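Local coordinates for protein AxyAgu115A (PDB 6NPS) that probably hydrolyses the alpha-linked glucuronic acid side groups of glucuronoxylan, as a family GH115 alpha-glucuronidase, at residues N781-Y793 and F847-V859. The protein carries 3 engineered substitutions. Residues are numbered along the deposited sequence; the frame is centred on the assembly and turned at random.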
loop_
_atom_site.group_PDB
_atom_site.type_symbol
_atom_site.label_atom_id
_atom_site.label_comp_id
_atom_site.label_asym_id
_atom_site.label_seq_id
_atom_site.Cartn_x
_atom_site.Cartn_y
_atom_site.Cartn_z
ATOM N N ASN A 781 -47.422 1.614 -9.357
ATOM C CA ASN A 781 -48.028 2.897 -9.726
ATOM C C ASN A 781 -47.230 3.680 -10.770
ATOM O O ASN A 781 -47.737 4.685 -11.280
ATOM C CB ASN A 781 -48.221 3.775 -8.479
ATOM C CG ASN A 781 -46.950 3.896 -7.629
ATOM O OD1 ASN A 781 -46.453 2.911 -7.066
ATOM N ND2 ASN A 781 -46.427 5.110 -7.529
ATOM N N TYR A 782 -46.001 3.266 -11.087
ATOM C CA TYR A 782 -45.190 3.825 -12.159
ATOM C C TYR A 782 -45.165 2.876 -13.350
ATOM O O TYR A 782 -45.393 1.672 -13.204
ATOM C CB TYR A 782 -43.751 4.075 -11.699
ATOM C CG TYR A 782 -43.632 5.033 -10.548
ATOM C CD1 TYR A 782 -43.988 6.370 -10.682
ATOM C CD2 TYR A 782 -43.163 4.599 -9.317
ATOM C CE1 TYR A 782 -43.878 7.255 -9.613
ATOM C CE2 TYR A 782 -43.052 5.473 -8.236
ATOM C CZ TYR A 782 -43.401 6.794 -8.392
ATOM O OH TYR A 782 -43.279 7.635 -7.312
ATOM N N PRO A 783 -44.888 3.383 -14.547
ATOM C CA PRO A 783 -44.790 2.503 -15.722
ATOM C C PRO A 783 -43.574 1.581 -15.669
ATOM O O PRO A 783 -42.603 1.801 -14.933
ATOM C CB PRO A 783 -44.668 3.488 -16.894
ATOM C CG PRO A 783 -45.063 4.829 -16.341
ATOM C CD PRO A 783 -44.703 4.802 -14.896
ATOM N N ASP A 784 -43.631 0.533 -16.493
ATOM C CA ASP A 784 -42.490 -0.357 -16.620
ATOM C C ASP A 784 -41.263 0.449 -17.027
ATOM O O ASP A 784 -41.371 1.511 -17.646
ATOM C CB ASP A 784 -42.769 -1.470 -17.639
ATOM C CG ASP A 784 -43.453 -2.690 -17.005
ATOM O OD1 ASP A 784 -44.250 -3.375 -17.687
ATOM O OD2 ASP A 784 -43.204 -2.959 -15.812
ATOM N N MET A 785 -40.094 -0.041 -16.608
ATOM C CA MET A 785 -38.785 0.557 -16.853
ATOM C C MET A 785 -38.554 1.842 -16.065
ATOM O O MET A 785 -37.582 2.547 -16.339
ATOM C CB MET A 785 -38.549 0.819 -18.352
ATOM C CG MET A 785 -38.908 -0.374 -19.240
ATOM S SD MET A 785 -37.992 -1.874 -18.778
ATOM C CE MET A 785 -36.354 -1.342 -19.222
ATOM N N THR A 786 -39.366 2.137 -15.049
ATOM C CA THR A 786 -39.067 3.260 -14.167
ATOM C C THR A 786 -38.047 2.854 -13.107
ATOM O O THR A 786 -38.318 1.965 -12.286
ATOM C CB THR A 786 -40.327 3.755 -13.482
ATOM O OG1 THR A 786 -41.284 4.095 -14.481
ATOM C CG2 THR A 786 -39.999 4.977 -12.628
ATOM N N PHE A 787 -36.896 3.527 -13.095
ATOM C CA PHE A 787 -35.901 3.285 -12.062
ATOM C C PHE A 787 -36.295 4.031 -10.792
ATOM O O PHE A 787 -36.769 5.170 -10.843
ATOM C CB PHE A 787 -34.512 3.701 -12.557
ATOM C CG PHE A 787 -33.919 2.718 -13.527
ATOM C CD1 PHE A 787 -34.283 2.736 -14.865
ATOM C CD2 PHE A 787 -33.029 1.737 -13.092
ATOM C CE1 PHE A 787 -33.784 1.809 -15.742
ATOM C CE2 PHE A 787 -32.519 0.809 -13.956
ATOM C CZ PHE A 787 -32.892 0.845 -15.299
ATOM N N VAL A 788 -36.151 3.378 -9.645
ATOM C CA VAL A 788 -36.620 3.970 -8.385
ATOM C C VAL A 788 -35.428 4.044 -7.439
ATOM O O VAL A 788 -34.839 3.011 -7.108
ATOM C CB VAL A 788 -37.771 3.173 -7.748
ATOM C CG1 VAL A 788 -38.192 3.837 -6.412
ATOM C CG2 VAL A 788 -39.004 3.136 -8.653
ATOM N N ASP A 789 -35.064 5.259 -7.019
ATOM C CA ASP A 789 -33.961 5.450 -6.077
ATOM C C ASP A 789 -34.368 4.976 -4.683
ATOM O O ASP A 789 -35.094 5.670 -3.973
ATOM C CB ASP A 789 -33.536 6.917 -6.030
ATOM C CG ASP A 789 -32.377 7.178 -5.025
ATOM O OD1 ASP A 789 -31.996 6.267 -4.242
ATOM O OD2 ASP A 789 -31.825 8.307 -5.032
ATOM N N THR A 790 -33.851 3.837 -4.247
ATOM C CA THR A 790 -33.993 3.475 -2.851
ATOM C C THR A 790 -32.671 3.373 -2.103
ATOM O O THR A 790 -32.685 3.422 -0.873
ATOM C CB THR A 790 -34.739 2.144 -2.719
ATOM O OG1 THR A 790 -34.004 1.126 -3.411
ATOM C CG2 THR A 790 -36.120 2.259 -3.307
ATOM N N LYS A 791 -31.538 3.240 -2.792
ATOM C CA LYS A 791 -30.252 3.074 -2.127
ATOM C C LYS A 791 -29.451 4.368 -2.039
ATOM O O LYS A 791 -28.324 4.356 -1.524
ATOM C CB LYS A 791 -29.407 2.012 -2.855
ATOM C CG LYS A 791 -29.953 0.599 -2.778
ATOM C CD LYS A 791 -29.035 -0.373 -3.502
ATOM C CE LYS A 791 -29.273 -1.787 -3.010
ATOM N NZ LYS A 791 -28.290 -2.741 -3.587
ATOM N N GLY A 792 -29.988 5.483 -2.507
ATOM C CA GLY A 792 -29.206 6.703 -2.566
ATOM C C GLY A 792 -28.547 6.966 -3.905
ATOM O O GLY A 792 -27.827 7.960 -4.041
ATOM N N TYR A 793 -28.762 6.110 -4.896
ATOM C CA TYR A 793 -28.214 6.350 -6.229
ATOM C C TYR A 793 -28.986 5.455 -7.174
ATOM O O TYR A 793 -29.661 4.527 -6.736
ATOM C CB TYR A 793 -26.707 6.075 -6.310
ATOM C CG TYR A 793 -26.361 4.632 -6.072
ATOM C CD1 TYR A 793 -26.195 4.142 -4.769
ATOM C CD2 TYR A 793 -26.247 3.736 -7.132
ATOM C CE1 TYR A 793 -25.891 2.803 -4.551
ATOM C CE2 TYR A 793 -25.949 2.397 -6.914
ATOM C CZ TYR A 793 -25.785 1.941 -5.627
ATOM O OH TYR A 793 -25.474 0.620 -5.420
ATOM N N PHE A 847 -33.447 10.015 -30.034
ATOM C CA PHE A 847 -33.212 9.992 -28.596
ATOM C C PHE A 847 -33.713 8.693 -27.978
ATOM O O PHE A 847 -34.493 7.944 -28.578
ATOM C CB PHE A 847 -33.813 11.232 -27.878
ATOM C CG PHE A 847 -35.317 11.330 -27.871
ATOM C CD1 PHE A 847 -36.066 10.645 -26.929
ATOM C CD2 PHE A 847 -35.978 12.200 -28.736
ATOM C CE1 PHE A 847 -37.432 10.763 -26.884
ATOM C CE2 PHE A 847 -37.359 12.327 -28.692
ATOM C CZ PHE A 847 -38.086 11.606 -27.756
ATOM N N VAL A 848 -33.197 8.416 -26.783
ATOM C CA VAL A 848 -33.743 7.407 -25.882
ATOM C C VAL A 848 -34.165 8.138 -24.622
ATOM O O VAL A 848 -33.602 9.179 -24.270
ATOM C CB VAL A 848 -32.757 6.261 -25.541
ATOM C CG1 VAL A 848 -32.584 5.349 -26.766
ATOM C CG2 VAL A 848 -31.412 6.807 -25.068
ATOM N N GLU A 849 -35.171 7.600 -23.951
ATOM C CA GLU A 849 -35.741 8.257 -22.783
ATOM C C GLU A 849 -35.769 7.289 -21.607
ATOM O O GLU A 849 -36.300 6.184 -21.723
ATOM C CB GLU A 849 -37.146 8.773 -23.109
ATOM C CG GLU A 849 -37.890 9.482 -21.979
ATOM C CD GLU A 849 -39.263 9.994 -22.452
ATOM O OE1 GLU A 849 -39.299 10.907 -23.306
ATOM O OE2 GLU A 849 -40.301 9.473 -21.987
ATOM N N TYR A 850 -35.217 7.728 -20.480
ATOM C CA TYR A 850 -35.166 6.972 -19.239
ATOM C C TYR A 850 -36.095 7.615 -18.225
ATOM O O TYR A 850 -36.218 8.844 -18.183
ATOM C CB TYR A 850 -33.736 6.927 -18.690
ATOM C CG TYR A 850 -32.759 6.345 -19.660
ATOM C CD1 TYR A 850 -32.436 5.004 -19.613
ATOM C CD2 TYR A 850 -32.160 7.135 -20.644
ATOM C CE1 TYR A 850 -31.551 4.460 -20.494
ATOM C CE2 TYR A 850 -31.275 6.585 -21.530
ATOM C CZ TYR A 850 -30.986 5.251 -21.459
ATOM O OH TYR A 850 -30.120 4.687 -22.347
ATOM N N HIS A 851 -36.781 6.791 -17.433
ATOM C CA HIS A 851 -37.683 7.282 -16.395
ATOM C C HIS A 851 -37.081 6.924 -15.049
ATOM O O HIS A 851 -36.619 5.796 -14.867
ATOM C CB HIS A 851 -39.096 6.673 -16.531
ATOM C CG HIS A 851 -39.852 7.174 -17.723
ATOM N ND1 HIS A 851 -41.059 6.641 -18.125
ATOM C CD2 HIS A 851 -39.560 8.156 -18.611
ATOM C CE1 HIS A 851 -41.485 7.281 -19.201
ATOM N NE2 HIS A 851 -40.592 8.205 -19.518
ATOM N N PHE A 852 -37.060 7.874 -14.115
ATOM C CA PHE A 852 -36.476 7.571 -12.813
ATOM C C PHE A 852 -37.113 8.443 -11.738
ATOM O O PHE A 852 -37.601 9.548 -12.020
ATOM C CB PHE A 852 -34.934 7.734 -12.817
ATOM C CG PHE A 852 -34.457 9.150 -13.002
ATOM C CD1 PHE A 852 -34.086 9.920 -11.907
ATOM C CD2 PHE A 852 -34.363 9.709 -14.273
ATOM C CE1 PHE A 852 -33.632 11.237 -12.080
ATOM C CE2 PHE A 852 -33.922 11.013 -14.453
ATOM C CZ PHE A 852 -33.557 11.782 -13.357
ATOM N N VAL A 853 -37.106 7.932 -10.502
ATOM C CA VAL A 853 -37.841 8.517 -9.368
ATOM C C VAL A 853 -36.832 8.904 -8.290
ATOM O O VAL A 853 -36.105 8.047 -7.772
ATOM C CB VAL A 853 -38.878 7.541 -8.784
ATOM C CG1 VAL A 853 -39.495 8.091 -7.457
ATOM C CG2 VAL A 853 -40.002 7.247 -9.816
ATOM N N THR A 854 -36.774 10.180 -7.961
ATOM C CA THR A 854 -35.871 10.622 -6.917
ATOM C C THR A 854 -36.618 10.690 -5.590
ATOM O O THR A 854 -37.846 10.802 -5.548
ATOM C CB THR A 854 -35.301 11.997 -7.241
ATOM O OG1 THR A 854 -36.382 12.946 -7.269
ATOM C CG2 THR A 854 -34.605 11.971 -8.583
ATOM N N GLN A 855 -35.853 10.640 -4.496
ATOM C CA GLN A 855 -36.429 10.872 -3.170
ATOM C C GLN A 855 -36.514 12.353 -2.798
ATOM O O GLN A 855 -37.380 12.734 -2.002
ATOM C CB GLN A 855 -35.616 10.125 -2.114
ATOM C CG GLN A 855 -35.499 8.662 -2.419
ATOM C CD GLN A 855 -34.665 7.925 -1.413
ATOM O OE1 GLN A 855 -33.438 7.833 -1.541
ATOM N NE2 GLN A 855 -35.326 7.374 -0.401
ATOM N N GLU A 856 -35.639 13.197 -3.347
ATOM C CA GLU A 856 -35.619 14.616 -3.034
ATOM C C GLU A 856 -35.308 15.413 -4.295
ATOM O O GLU A 856 -34.532 14.971 -5.141
ATOM C CB GLU A 856 -34.583 14.933 -1.941
ATOM C CG GLU A 856 -35.161 15.028 -0.532
ATOM C CD GLU A 856 -35.754 16.404 -0.205
ATOM O OE1 GLU A 856 -35.260 17.056 0.743
ATOM O OE2 GLU A 856 -36.720 16.833 -0.877
ATOM N N ALA A 857 -35.941 16.572 -4.433
ATOM C CA ALA A 857 -35.544 17.500 -5.477
ATOM C C ALA A 857 -34.132 18.001 -5.181
ATOM O O ALA A 857 -33.667 17.961 -4.041
ATOM C CB ALA A 857 -36.544 18.662 -5.567
ATOM N N GLY A 858 -33.429 18.426 -6.211
ATOM C CA GLY A 858 -32.127 19.017 -6.002
ATOM C C GLY A 858 -31.207 18.740 -7.166
ATOM O O GLY A 858 -31.622 18.238 -8.213
ATOM N N VAL A 859 -29.938 19.080 -6.952
ATOM C CA VAL A 859 -28.910 18.892 -7.957
ATOM C C VAL A 859 -28.379 17.476 -7.849
ATOM O O VAL A 859 -27.999 17.011 -6.755
ATOM C CB VAL A 859 -27.779 19.914 -7.796
ATOM C CG1 VAL A 859 -26.801 19.792 -8.975
ATOM C CG2 VAL A 859 -28.375 21.324 -7.721
HETATM O O HOH W 1 -36.015 3.915 -17.961
HETATM O O HOH W 2 -32.960 10.516 -4.862
HETATM O O HOH W 3 -34.751 4.188 0.688
#
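His851 O accepts the N-H of Phe787 at 2.9 Å, while a water links His851 N to Met785 O. The imidazole is held within its own segment, NE2 donating to Glu849 OE2, a carboxylate whose other oxygen meets Arg931 in a salt bridge. At Phe852, CA lies against Phe787 O (3.1 Å) in a CA-H...O contact; Val853 N sits nearly in line with that C=O, though its N-H is bent, at 134°. Val853 carries the apolar part. With CG2 anti to its carbonyl carbon, this methyl stands 3.8 Å from the Tyr782 ring centroid, over the face in a CH-pi contact, and 3.6 Å from Thr786 CG2. A serine in place of Tyr782 would probably take away the ring face over Val853 CG2 and open a gap there. Val853 O then accepts from Asp789 N (3.1 Å). Beyond the strand, Gln855 lays CG 3.4 Å from Asp789 O, and a water joins its N to Asp789 OD2, while OD1 takes Gly792 N in an Asx motif. This is a short parallel pairing, in which 786-788, itself backbone-bonded to Tyr964 and Val966, joins strand 847-854 within the GH115 C-terminal domain, probably a galactose-binding-like beta-sandwich.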